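Local coordinates for choline/ethanolamine kinase family protein (Mesorhizobium loti, PDB 3DXQ) that probably acts as an ethanolamine or choline kinase, a small-molecule phosphotransferase with a protein-kinase-like fold, at residues A[128-133]-A[205-210]; A[153-158]-A[277-282]; A[160-165]-A[247-252]; A[242-247]-A[292-297]. All blocks are in the same frame, centred on the assembly; numbering follows the deposited sequence.

Contact 1 (A[128-133]-A[205-210])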
loop_
_atom_site.group_PDB
_atom_site.type_symbol
_atom_site.label_atom_id
_atom_site.label_comp_id
_atom_site.label_asym_id
_atom_site.label_seq_id
_atom_site.Cartn_x
_atom_site.Cartn_y
_atom_site.Cartn_z
ATOM N N PHE A 128 11.473 0.961 6.058
ATOM C CA PHE A 128 11.108 0.325 4.798
ATOM C C PHE A 128 12.378 0.203 3.969
ATOM O O PHE A 128 13.054 1.190 3.729
ATOM C CB PHE A 128 10.047 1.148 4.072
ATOM C CG PHE A 128 9.509 0.488 2.831
ATOM C CD1 PHE A 128 8.504 -0.470 2.914
ATOM C CD2 PHE A 128 10.020 0.814 1.572
ATOM C CE1 PHE A 128 8.017 -1.091 1.771
ATOM C CE2 PHE A 128 9.529 0.206 0.428
ATOM C CZ PHE A 128 8.525 -0.746 0.530
ATOM N N GLU A 129 12.709 -1.015 3.555
ATOM C CA GLU A 129 13.962 -1.278 2.824
ATOM C C GLU A 129 13.644 -1.736 1.406
ATOM O O GLU A 129 13.572 -2.938 1.133
ATOM C CB GLU A 129 14.794 -2.348 3.556
ATOM C CG GLU A 129 15.266 -1.950 4.977
ATOM C CD GLU A 129 16.410 -0.959 4.969
ATOM O OE1 GLU A 129 17.047 -0.815 3.904
ATOM O OE2 GLU A 129 16.683 -0.341 6.018
ATOM N N LEU A 130 13.461 -0.768 0.509
ATOM C CA LEU A 130 13.053 -1.053 -0.863
ATOM C C LEU A 130 14.055 -1.942 -1.622
ATOM O O LEU A 130 13.686 -3.001 -2.142
ATOM C CB LEU A 130 12.807 0.246 -1.617
ATOM C CG LEU A 130 12.546 0.146 -3.130
ATOM C CD1 LEU A 130 11.487 -0.916 -3.468
ATOM C CD2 LEU A 130 12.128 1.512 -3.658
ATOM N N PHE A 131 15.316 -1.526 -1.651
ATOM C CA PHE A 131 16.330 -2.251 -2.401
ATOM C C PHE A 131 16.897 -3.454 -1.691
ATOM O O PHE A 131 17.466 -4.343 -2.341
ATOM C CB PHE A 131 17.434 -1.302 -2.828
ATOM C CG PHE A 131 16.950 -0.273 -3.771
ATOM C CD1 PHE A 131 16.767 -0.592 -5.108
ATOM C CD2 PHE A 131 16.588 0.983 -3.322
ATOM C CE1 PHE A 131 16.271 0.331 -5.995
ATOM C CE2 PHE A 131 16.093 1.930 -4.218
ATOM C CZ PHE A 131 15.929 1.599 -5.558
ATOM N N ALA A 132 16.757 -3.494 -0.366
ATOM C CA ALA A 132 17.137 -4.699 0.368
ATOM C C ALA A 132 16.209 -5.810 -0.122
ATOM O O ALA A 132 16.664 -6.860 -0.616
ATOM C CB ALA A 132 16.993 -4.493 1.856
HETATM N N MSE A 133 14.907 -5.541 -0.042
HETATM C CA MSE A 133 13.908 -6.506 -0.498
HETATM C C MSE A 133 14.113 -6.923 -1.957
HETATM O O MSE A 133 14.023 -8.105 -2.278
HETATM C CB MSE A 133 12.497 -5.968 -0.301
HETATM C CG MSE A 133 12.105 -5.905 1.149
HETATM SE SE MSE A 133 10.296 -5.237 1.389
HETATM C CE MSE A 133 10.500 -4.314 3.259
ATOM N N PRO A 205 8.351 9.547 1.919
ATOM C CA PRO A 205 6.930 9.802 1.827
ATOM C C PRO A 205 6.363 9.644 0.432
ATOM O O PRO A 205 5.209 9.246 0.294
ATOM C CB PRO A 205 6.811 11.275 2.268
ATOM C CG PRO A 205 8.184 11.816 2.248
ATOM C CD PRO A 205 9.035 10.659 2.596
ATOM N N LEU A 206 7.151 9.955 -0.591
ATOM C CA LEU A 206 6.676 9.849 -1.969
ATOM C C LEU A 206 6.538 8.419 -2.475
ATOM O O LEU A 206 6.044 8.189 -3.590
ATOM C CB LEU A 206 7.544 10.695 -2.925
ATOM C CG LEU A 206 7.560 12.174 -2.567
ATOM C CD1 LEU A 206 8.097 13.013 -3.699
ATOM C CD2 LEU A 206 6.165 12.661 -2.110
ATOM N N TRP A 207 6.962 7.449 -1.676
ATOM C CA TRP A 207 6.731 6.060 -2.051
ATOM C C TRP A 207 5.232 5.785 -1.996
ATOM O O TRP A 207 4.692 5.091 -2.864
ATOM C CB TRP A 207 7.433 5.089 -1.122
ATOM C CG TRP A 207 6.872 3.738 -1.240
ATOM C CD1 TRP A 207 5.799 3.237 -0.558
ATOM C CD2 TRP A 207 7.329 2.697 -2.103
ATOM N NE1 TRP A 207 5.559 1.939 -0.946
ATOM C CE2 TRP A 207 6.491 1.577 -1.884
ATOM C CE3 TRP A 207 8.369 2.595 -3.025
ATOM C CZ2 TRP A 207 6.652 0.387 -2.560
ATOM C CZ3 TRP A 207 8.534 1.404 -3.705
ATOM C CH2 TRP A 207 7.676 0.312 -3.474
ATOM N N ASP A 208 4.576 6.322 -0.967
ATOM C CA ASP A 208 3.142 6.168 -0.794
ATOM C C ASP A 208 2.372 6.728 -1.975
ATOM O O ASP A 208 1.439 6.075 -2.488
ATOM C CB ASP A 208 2.668 6.859 0.508
ATOM C CG ASP A 208 2.872 5.991 1.758
ATOM O OD1 ASP A 208 3.299 4.808 1.627
ATOM O OD2 ASP A 208 2.566 6.483 2.875
ATOM N N LEU A 209 2.753 7.934 -2.395
ATOM C CA LEU A 209 2.117 8.583 -3.559
ATOM C C LEU A 209 2.328 7.759 -4.814
ATOM O O LEU A 209 1.382 7.519 -5.567
ATOM C CB LEU A 209 2.600 10.027 -3.767
ATOM C CG LEU A 209 1.909 11.049 -2.839
ATOM C CD1 LEU A 209 2.191 10.809 -1.345
ATOM C CD2 LEU A 209 2.274 12.484 -3.180
ATOM N N GLY A 210 3.551 7.289 -5.021
ATOM C CA GLY A 210 3.840 6.491 -6.225
ATOM C C GLY A 210 3.081 5.173 -6.234
ATOM O O GLY A 210 2.577 4.722 -7.276
#
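Trp-207 carries this contact: its indole reaches out from helix 206-215 to meet Phe-128, in the loop just before helix 130-141, and Leu-130 in its first turn. With CG trans to the backbone N (chi1 162°), the ring system extends away from its own helix. Phe-128 comes down over one face, its CE2 4.0 Å above the indole plane and close to the middle of the ring system, while Phe-128 CZ lies 3.8 Å from Trp-207 CZ2. The planes are inclined at 44°, an oblique aromatic pair. Leu-130 takes the outer end of the benzo ring, with CD2 3.6 Å from Trp-207 CZ3 and CD1 3.8 Å from the same carbon. The polar end of the indole is satisfied: NE1 hydrogen-bonds to Cys-178 O, which limits how the ring can swing. Next door, Asp-208 binds the backbone N of both His-177 and Cys-178 and also His-118. Segment 205-210 carries Pro-Leu-Trp-Asp-Leu-Gly, directly after Asp-204, and His-177 and Cys-178 belong to the His-Cys-Asp sequence of the presumed catalytic loop. Buttressing of that loop by this helix is consistent with the aminoglycoside-phosphotransferase-like C-terminal lobe.

Contact 2 (A[153-158]-A[277-282])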
loop_
_atom_site.group_PDB
_atom_site.type_symbol
_atom_site.label_atom_id
_atom_site.label_comp_id
_atom_site.label_asym_id
_atom_site.label_seq_id
_atom_site.Cartn_x
_atom_site.Cartn_y
_atom_site.Cartn_z
ATOM N N HIS A 153 16.528 -8.703 -17.061
ATOM C CA HIS A 153 17.846 -8.241 -16.632
ATOM C C HIS A 153 18.107 -6.754 -16.930
ATOM O O HIS A 153 18.863 -6.099 -16.205
ATOM C CB HIS A 153 18.938 -9.156 -17.197
ATOM C CG HIS A 153 18.819 -10.572 -16.720
ATOM N ND1 HIS A 153 18.381 -11.601 -17.530
ATOM C CD2 HIS A 153 19.036 -11.119 -15.499
ATOM C CE1 HIS A 153 18.359 -12.727 -16.836
ATOM N NE2 HIS A 153 18.750 -12.462 -15.601
ATOM N N ASP A 154 17.467 -6.211 -17.961
ATOM C CA ASP A 154 17.614 -4.785 -18.272
ATOM C C ASP A 154 16.928 -3.964 -17.179
ATOM O O ASP A 154 17.537 -3.088 -16.548
ATOM C CB ASP A 154 16.996 -4.446 -19.632
ATOM C CG ASP A 154 17.663 -5.180 -20.782
ATOM O OD1 ASP A 154 18.893 -5.407 -20.725
ATOM O OD2 ASP A 154 16.950 -5.525 -21.745
ATOM N N VAL A 155 15.660 -4.266 -16.944
ATOM C CA VAL A 155 14.918 -3.576 -15.917
ATOM C C VAL A 155 15.679 -3.618 -14.573
ATOM O O VAL A 155 15.722 -2.608 -13.848
ATOM C CB VAL A 155 13.493 -4.151 -15.774
ATOM C CG1 VAL A 155 12.859 -3.690 -14.476
ATOM C CG2 VAL A 155 12.629 -3.769 -16.976
ATOM N N VAL A 156 16.288 -4.763 -14.245
ATOM C CA VAL A 156 17.060 -4.874 -12.993
ATOM C C VAL A 156 18.320 -3.995 -13.063
ATOM O O VAL A 156 18.653 -3.278 -12.106
ATOM C CB VAL A 156 17.419 -6.346 -12.664
ATOM C CG1 VAL A 156 18.354 -6.425 -11.463
ATOM C CG2 VAL A 156 16.165 -7.141 -12.403
ATOM N N ARG A 157 19.004 -4.040 -14.206
ATOM C CA ARG A 157 20.201 -3.240 -14.405
ATOM C C ARG A 157 19.829 -1.760 -14.330
ATOM O O ARG A 157 20.413 -0.998 -13.551
ATOM C CB ARG A 157 20.859 -3.576 -15.746
ATOM C CG ARG A 157 22.153 -2.812 -16.034
ATOM C CD ARG A 157 22.717 -3.160 -17.398
ATOM N NE ARG A 157 21.668 -3.187 -18.420
ATOM C CZ ARG A 157 21.103 -2.113 -18.985
ATOM N NH1 ARG A 157 21.481 -0.880 -18.653
ATOM N NH2 ARG A 157 20.150 -2.278 -19.899
ATOM N N GLU A 158 18.831 -1.365 -15.113
ATOM C CA GLU A 158 18.377 0.028 -15.108
ATOM C C GLU A 158 17.938 0.486 -13.715
ATOM O O GLU A 158 18.124 1.654 -13.370
ATOM C CB GLU A 158 17.230 0.269 -16.105
ATOM C CG GLU A 158 17.542 -0.002 -17.597
ATOM C CD GLU A 158 18.625 0.907 -18.207
ATOM O OE1 GLU A 158 19.211 1.734 -17.466
ATOM O OE2 GLU A 158 18.901 0.782 -19.441
ATOM N N GLY A 277 1.919 -8.771 -15.870
ATOM C CA GLY A 277 1.190 -7.519 -15.988
ATOM C C GLY A 277 2.002 -6.373 -15.436
ATOM O O GLY A 277 2.359 -5.443 -16.178
ATOM N N ARG A 278 2.327 -6.482 -14.145
ATOM C CA ARG A 278 3.043 -5.437 -13.411
ATOM C C ARG A 278 4.428 -5.174 -13.968
ATOM O O ARG A 278 4.928 -4.057 -13.878
ATOM C CB ARG A 278 3.161 -5.781 -11.925
ATOM C CG ARG A 278 1.842 -6.123 -11.268
ATOM C CD ARG A 278 1.876 -5.902 -9.763
ATOM N NE ARG A 278 1.983 -4.481 -9.447
ATOM C CZ ARG A 278 1.829 -3.944 -8.242
ATOM N NH1 ARG A 278 1.534 -4.703 -7.201
ATOM N NH2 ARG A 278 1.956 -2.635 -8.087
ATOM N N PHE A 279 5.053 -6.195 -14.533
ATOM C CA PHE A 279 6.365 -6.010 -15.127
ATOM C C PHE A 279 6.259 -5.200 -16.412
ATOM O O PHE A 279 6.965 -4.211 -16.584
ATOM C CB PHE A 279 7.025 -7.343 -15.436
ATOM C CG PHE A 279 8.383 -7.199 -16.038
ATOM C CD1 PHE A 279 9.495 -7.038 -15.226
ATOM C CD2 PHE A 279 8.547 -7.173 -17.412
ATOM C CE1 PHE A 279 10.757 -6.879 -15.778
ATOM C CE2 PHE A 279 9.803 -7.022 -17.974
ATOM C CZ PHE A 279 10.913 -6.867 -17.155
ATOM N N ALA A 280 5.374 -5.633 -17.308
ATOM C CA ALA A 280 5.195 -4.994 -18.616
ATOM C C ALA A 280 4.852 -3.514 -18.483
ATOM O O ALA A 280 5.333 -2.688 -19.262
ATOM C CB ALA A 280 4.125 -5.713 -19.405
ATOM N N ARG A 281 4.026 -3.188 -17.488
ATOM C CA ARG A 281 3.680 -1.802 -17.192
ATOM C C ARG A 281 4.929 -1.033 -16.752
ATOM O O ARG A 281 5.187 0.086 -17.213
ATOM C CB ARG A 281 2.613 -1.766 -16.085
ATOM C CG ARG A 281 2.152 -0.373 -15.683
ATOM C CD ARG A 281 0.871 -0.445 -14.887
ATOM N NE ARG A 281 1.045 -1.223 -13.668
ATOM C CZ ARG A 281 0.060 -1.645 -12.882
ATOM N NH1 ARG A 281 -1.203 -1.383 -13.177
ATOM N NH2 ARG A 281 0.344 -2.353 -11.798
ATOM N N CYS A 282 5.680 -1.652 -15.846
ATOM C CA CYS A 282 6.916 -1.109 -15.329
ATOM C C CYS A 282 7.902 -0.842 -16.448
ATOM O O CYS A 282 8.408 0.273 -16.596
ATOM C CB CYS A 282 7.526 -2.098 -14.351
ATOM S SG CYS A 282 9.154 -1.641 -13.865
#
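Val-155 has CG1 trans to its backbone N (chi1 165°), which sends CG2 to the N side, and Phe-279 extends its ring trans to its own N (chi1 -179°); the two side chains come at each other from opposite directions across helices 152-167 and 271-287. Phe-279 starts out alongside the other helix, but the end of its ring reaches it. Val-155 CG2 sits 3.5 Å from Phe-279 CZ and 3.8 Å from Phe-279 CE1, at a slant to the ring. The other methyl, Val-155 CG1, faces Cys-282 one turn on, 4.3 Å from its SG, a looser touch. One valine thus touches both a phenyl ring and, more loosely, a thiol, and Leu-252 of helix 237-263 and Met-286 also pack on it. Around this seam, Arg-157 holds Glu-158 (NH1 to OE2, 3.2 Å) and, more weakly, Asp-154 within its own helix; Arg-278 and Arg-281 both pair with Asp-251, and Arg-278 also with Glu-215. What joins 153-158 to 277-282 is therefore purely apolar: it contributes hydrophobic burial without directional bonds, while the nearby charges are paired within their own helix or with Asp-251 and Glu-215.

Contact 3 (A[160-165]-A[247-252])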
loop_
_atom_site.group_PDB
_atom_site.type_symbol
_atom_site.label_atom_id
_atom_site.label_comp_id
_atom_site.label_asym_id
_atom_site.label_seq_id
_atom_site.Cartn_x
_atom_site.Cartn_y
_atom_site.Cartn_z
ATOM N N GLY A 160 19.330 -0.177 -11.027
ATOM C CA GLY A 160 20.549 0.239 -10.366
ATOM C C GLY A 160 20.734 1.730 -10.529
ATOM O O GLY A 160 21.104 2.411 -9.582
ATOM N N GLY A 161 20.452 2.237 -11.725
ATOM C CA GLY A 161 20.580 3.659 -12.009
ATOM C C GLY A 161 19.567 4.461 -11.216
ATOM O O GLY A 161 19.865 5.565 -10.749
ATOM N N VAL A 162 18.375 3.890 -11.063
ATOM C CA VAL A 162 17.293 4.502 -10.298
ATOM C C VAL A 162 17.703 4.577 -8.817
ATOM O O VAL A 162 17.558 5.613 -8.157
ATOM C CB VAL A 162 15.986 3.671 -10.441
ATOM C CG1 VAL A 162 14.872 4.242 -9.581
ATOM C CG2 VAL A 162 15.552 3.559 -11.906
ATOM N N ARG A 163 18.235 3.469 -8.312
ATOM C CA ARG A 163 18.709 3.400 -6.940
ATOM C C ARG A 163 19.742 4.484 -6.702
ATOM O O ARG A 163 19.721 5.198 -5.703
ATOM C CB ARG A 163 19.365 2.044 -6.712
ATOM C CG ARG A 163 19.832 1.804 -5.300
ATOM C CD ARG A 163 20.286 0.380 -5.192
ATOM N NE ARG A 163 20.664 0.033 -3.833
ATOM C CZ ARG A 163 20.843 -1.215 -3.401
ATOM N NH1 ARG A 163 20.654 -2.250 -4.216
ATOM N NH2 ARG A 163 21.188 -1.429 -2.139
ATOM N N SER A 164 20.665 4.576 -7.645
ATOM C CA SER A 164 21.739 5.527 -7.547
ATOM C C SER A 164 21.227 6.966 -7.546
ATOM O O SER A 164 21.740 7.808 -6.801
ATOM C CB SER A 164 22.702 5.322 -8.680
ATOM O OG SER A 164 23.799 6.161 -8.444
ATOM N N ALA A 165 20.219 7.238 -8.375
ATOM C CA ALA A 165 19.617 8.557 -8.443
ATOM C C ALA A 165 18.953 8.917 -7.101
ATOM O O ALA A 165 19.022 10.054 -6.641
ATOM C CB ALA A 165 18.614 8.617 -9.590
ATOM N N LYS A 247 6.687 4.704 -8.853
ATOM C CA LYS A 247 5.731 3.980 -9.686
ATOM C C LYS A 247 6.452 2.779 -10.310
ATOM O O LYS A 247 5.971 1.659 -10.234
ATOM C CB LYS A 247 5.164 4.859 -10.803
ATOM C CG LYS A 247 3.938 5.689 -10.469
ATOM C CD LYS A 247 3.659 6.649 -11.625
ATOM C CE LYS A 247 2.187 6.819 -11.930
ATOM N NZ LYS A 247 1.919 7.921 -12.918
ATOM N N ALA A 248 7.624 3.012 -10.894
ATOM C CA ALA A 248 8.376 1.936 -11.540
ATOM C C ALA A 248 8.871 0.908 -10.523
ATOM O O ALA A 248 8.680 -0.285 -10.717
ATOM C CB ALA A 248 9.556 2.495 -12.370
HETATM N N MSE A 249 9.507 1.363 -9.448
HETATM C CA MSE A 249 10.059 0.446 -8.449
HETATM C C MSE A 249 9.004 -0.362 -7.727
HETATM O O MSE A 249 9.255 -1.494 -7.340
HETATM C CB MSE A 249 10.885 1.202 -7.415
HETATM C CG MSE A 249 12.198 1.760 -7.931
HETATM SE SE MSE A 249 13.168 0.499 -9.094
HETATM C CE MSE A 249 14.923 1.155 -8.785
ATOM N N CYS A 250 7.839 0.241 -7.521
ATOM C CA CYS A 250 6.713 -0.424 -6.893
ATOM C C CYS A 250 6.275 -1.623 -7.708
ATOM O O CYS A 250 6.137 -2.719 -7.201
ATOM C CB CYS A 250 5.560 0.559 -6.761
ATOM S SG CYS A 250 4.203 -0.046 -5.785
ATOM N N ASP A 251 6.072 -1.418 -8.998
ATOM C CA ASP A 251 5.755 -2.528 -9.893
ATOM C C ASP A 251 6.841 -3.590 -9.886
ATOM O O ASP A 251 6.543 -4.785 -9.897
ATOM C CB ASP A 251 5.564 -2.041 -11.331
ATOM C CG ASP A 251 4.119 -1.708 -11.672
ATOM O OD1 ASP A 251 3.195 -2.245 -11.037
ATOM O OD2 ASP A 251 3.908 -0.923 -12.617
ATOM N N LEU A 252 8.098 -3.167 -9.898
ATOM C CA LEU A 252 9.210 -4.116 -9.934
ATOM C C LEU A 252 9.229 -5.000 -8.689
ATOM O O LEU A 252 9.417 -6.215 -8.789
ATOM C CB LEU A 252 10.549 -3.377 -10.044
ATOM C CG LEU A 252 11.780 -4.278 -10.145
ATOM C CD1 LEU A 252 11.725 -5.123 -11.384
ATOM C CD2 LEU A 252 13.022 -3.446 -10.139
#
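No planar group lies between Val-162 and Met-249, which meet tip to tip, so neither a ring face nor a ring edge defines this contact. The guanidinium of Arg-163, next to Val-162, leads away from helix 237-263 on a fully extended chain and forms a salt bridge through NH1 with Asp-135. A ring does close in from a neighbouring helix: Phe-131 touches both Arg-163 and Met-249. Between the segments themselves the work is done by Met-249, modelled as selenomethionine. Its CG lies opposite the carbonyl carbon and beside the backbone N (chi1 -70°), and a bend at chi2 (-43°) throws the selenium and its methyl toward helix 152-167. There Val-162 presents CG1, 4.0 Å from Met-249 CG and 4.1 Å from Met-249 SE. The modelled methyl, CE, comes too near the valine to be trusted in detail, so only the general direction of the chain is secure. Backbones here are 8.5 Å apart between Val-162 CA and Met-249 CA, a spacing bridged by one side chain from each helix. The pair sits at a junction of the helical lobe. Helix 130-141 covers Met-249 through Leu-130 and Phe-131; Met-286 of helix 271-287 and Leu-295 of helix 289-300 close on Val-162; and on another side of helix 237-263, Cys-250 and Asp-251 pack against Asp-211 and Val-214 of helix 206-215.

Contact 4 (A[242-247]-A[292-297])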
loop_
_atom_site.group_PDB
_atom_site.type_symbol
_atom_site.label_atom_id
_atom_site.label_comp_id
_atom_site.label_asym_id
_atom_site.label_seq_id
_atom_site.Cartn_x
_atom_site.Cartn_y
_atom_site.Cartn_z
ATOM N N ARG A 242 10.433 11.677 -8.269
ATOM C CA ARG A 242 10.483 10.620 -7.269
ATOM C C ARG A 242 9.225 9.763 -7.339
ATOM O O ARG A 242 9.291 8.537 -7.280
ATOM C CB ARG A 242 10.766 11.183 -5.860
ATOM C CG ARG A 242 12.222 10.960 -5.484
ATOM C CD ARG A 242 12.788 11.785 -4.349
ATOM N NE ARG A 242 11.983 11.830 -3.126
ATOM C CZ ARG A 242 11.565 12.964 -2.549
ATOM N NH1 ARG A 242 11.857 14.149 -3.078
ATOM N NH2 ARG A 242 10.853 12.932 -1.441
ATOM N N VAL A 243 8.079 10.407 -7.513
ATOM C CA VAL A 243 6.837 9.664 -7.618
ATOM C C VAL A 243 6.938 8.719 -8.818
ATOM O O VAL A 243 6.727 7.509 -8.709
ATOM C CB VAL A 243 5.627 10.579 -7.752
ATOM C CG1 VAL A 243 4.371 9.746 -7.782
ATOM C CG2 VAL A 243 5.571 11.549 -6.607
ATOM N N VAL A 244 7.300 9.254 -9.964
ATOM C CA VAL A 244 7.406 8.409 -11.155
ATOM C C VAL A 244 8.413 7.263 -10.924
ATOM O O VAL A 244 8.164 6.127 -11.317
ATOM C CB VAL A 244 7.739 9.253 -12.378
ATOM C CG1 VAL A 244 8.042 8.387 -13.591
ATOM C CG2 VAL A 244 6.580 10.186 -12.656
ATOM N N ILE A 245 9.520 7.559 -10.249
ATOM C CA ILE A 245 10.536 6.552 -9.947
ATOM C C ILE A 245 9.950 5.408 -9.110
ATOM O O ILE A 245 10.188 4.211 -9.396
ATOM C CB ILE A 245 11.752 7.189 -9.219
ATOM C CG1 ILE A 245 12.684 7.833 -10.242
ATOM C CG2 ILE A 245 12.534 6.166 -8.436
ATOM C CD1 ILE A 245 13.190 6.850 -11.257
ATOM N N TYR A 246 9.174 5.776 -8.093
ATOM C CA TYR A 246 8.537 4.784 -7.237
ATOM C C TYR A 246 7.420 4.033 -7.965
ATOM O O TYR A 246 7.225 2.840 -7.714
ATOM C CB TYR A 246 8.039 5.413 -5.925
ATOM C CG TYR A 246 9.177 5.881 -5.030
ATOM C CD1 TYR A 246 10.234 5.038 -4.712
ATOM C CD2 TYR A 246 9.185 7.163 -4.495
ATOM C CE1 TYR A 246 11.287 5.465 -3.900
ATOM C CE2 TYR A 246 10.225 7.602 -3.669
ATOM C CZ TYR A 246 11.280 6.746 -3.376
ATOM O OH TYR A 246 12.312 7.173 -2.552
ATOM N N LYS A 247 6.687 4.704 -8.853
ATOM C CA LYS A 247 5.731 3.980 -9.686
ATOM C C LYS A 247 6.452 2.779 -10.310
ATOM O O LYS A 247 5.971 1.659 -10.234
ATOM C CB LYS A 247 5.164 4.859 -10.803
ATOM C CG LYS A 247 3.938 5.689 -10.469
ATOM C CD LYS A 247 3.659 6.649 -11.625
ATOM C CE LYS A 247 2.187 6.819 -11.930
ATOM N NZ LYS A 247 1.919 7.921 -12.918
ATOM N N SER A 292 13.609 9.061 -18.269
ATOM C CA SER A 292 14.998 9.478 -18.101
ATOM C C SER A 292 15.062 10.931 -17.636
ATOM O O SER A 292 15.937 11.287 -16.852
ATOM C CB SER A 292 15.794 9.280 -19.380
ATOM O OG SER A 292 15.227 10.026 -20.434
ATOM N N ARG A 293 14.130 11.761 -18.102
ATOM C CA ARG A 293 14.023 13.151 -17.608
ATOM C C ARG A 293 13.674 13.210 -16.130
ATOM O O ARG A 293 14.247 14.004 -15.378
ATOM C CB ARG A 293 12.979 13.953 -18.390
ATOM C CG ARG A 293 13.546 15.013 -19.312
ATOM C CD ARG A 293 12.440 15.587 -20.186
ATOM N NE ARG A 293 12.227 14.795 -21.407
ATOM C CZ ARG A 293 11.043 14.537 -21.967
ATOM N NH1 ARG A 293 9.908 14.951 -21.404
ATOM N NH2 ARG A 293 10.989 13.818 -23.084
ATOM N N HIS A 294 12.721 12.378 -15.719
ATOM C CA HIS A 294 12.334 12.298 -14.314
ATOM C C HIS A 294 13.489 11.807 -13.447
ATOM O O HIS A 294 13.669 12.267 -12.309
ATOM C CB HIS A 294 11.121 11.387 -14.137
ATOM C CG HIS A 294 9.832 12.025 -14.533
ATOM N ND1 HIS A 294 8.950 11.439 -15.413
ATOM C CD2 HIS A 294 9.275 13.204 -14.171
ATOM C CE1 HIS A 294 7.908 12.231 -15.583
ATOM N NE2 HIS A 294 8.082 13.310 -14.843
ATOM N N LEU A 295 14.256 10.874 -14.002
ATOM C CA LEU A 295 15.395 10.301 -13.321
ATOM C C LEU A 295 16.459 11.380 -13.155
ATOM O O LEU A 295 16.950 11.631 -12.046
ATOM C CB LEU A 295 15.929 9.132 -14.135
ATOM C CG LEU A 295 16.834 8.121 -13.443
ATOM C CD1 LEU A 295 16.035 7.440 -12.348
ATOM C CD2 LEU A 295 17.406 7.099 -14.449
ATOM N N ALA A 296 16.768 12.047 -14.261
ATOM C CA ALA A 296 17.750 13.133 -14.288
ATOM C C ALA A 296 17.380 14.257 -13.319
ATOM O O ALA A 296 18.262 14.854 -12.713
ATOM C CB ALA A 296 17.892 13.661 -15.686
ATOM N N ALA A 297 16.082 14.532 -13.176
ATOM C CA ALA A 297 15.577 15.541 -12.223
ATOM C C ALA A 297 15.775 15.093 -10.769
ATOM O O ALA A 297 16.066 15.917 -9.896
ATOM C CB ALA A 297 14.123 15.814 -12.490
#
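Val-244 overlaps the imidazole of His-294, laying its CG2 methyl over one face in a CH-pi contact: the carbon is 3.9 Å from the ring centroid and 14° off the ring normal. Its other methyl, CG1, stays on the same side of the ring, further out above the ND1 rim, 3.7 Å from His-294 ND1. The histidine is turned to receive this by its first torsion (chi1 -77°), which sets CG beside the backbone N and opposite the carbonyl carbon; the two side chains cross at about a right angle, and the ring turns a face to the valine. One residue along on each helix, Ile-245 and Leu-295 make the second pair. Both leave their helices obliquely and end nearer than they start, and Ile-245 CG1 is 4.0 Å from Leu-295 CD1. The terminal methyl of the isoleucine is modelled implausibly close to that same leucine carbon, so its exact placement is doubtful. The helices run near each other here, with Val-244 CA to His-294 CA 7.0 Å and Ile-245 CA to Leu-295 CA also 7.0 Å. Phe-291 packs on both Val-244 and Ile-245, and Val-162 and Leu-166 of helix 152-167 close on Ile-245. Polar groups of 242-247 look to other partners: Arg-242 and Tyr-246 both bind Asp-204, and Lys-247 pairs with Asp-223. Across to 292-297, by contrast, a methyl over a ring face and an aliphatic pair give non-directional packing, dispersion and CH-pi contact alone.

How the contacts relate
From the N terminus, contacts 1, 2 and 3 open in turn on helices 130-141 and 152-167. Contact 1 closes first, at 205-210, after the chain has passed the strands of the presumed catalytic region; it therefore crosses contacts 2 and 3. Contact 4 opens later, at 242-247, in series with contact 1. Contact 3 then closes at 247-252, sharing Lys-247 with contact 4, and lies nested within contact 2, which closes at 277-282. Contact 4 closes last, at 292-297, crossing both. Helix 237-263 links contacts 3 and 4, and helix 152-167 links contacts 2 and 3, tying the C-terminal helices to earlier parts of the helical lobe.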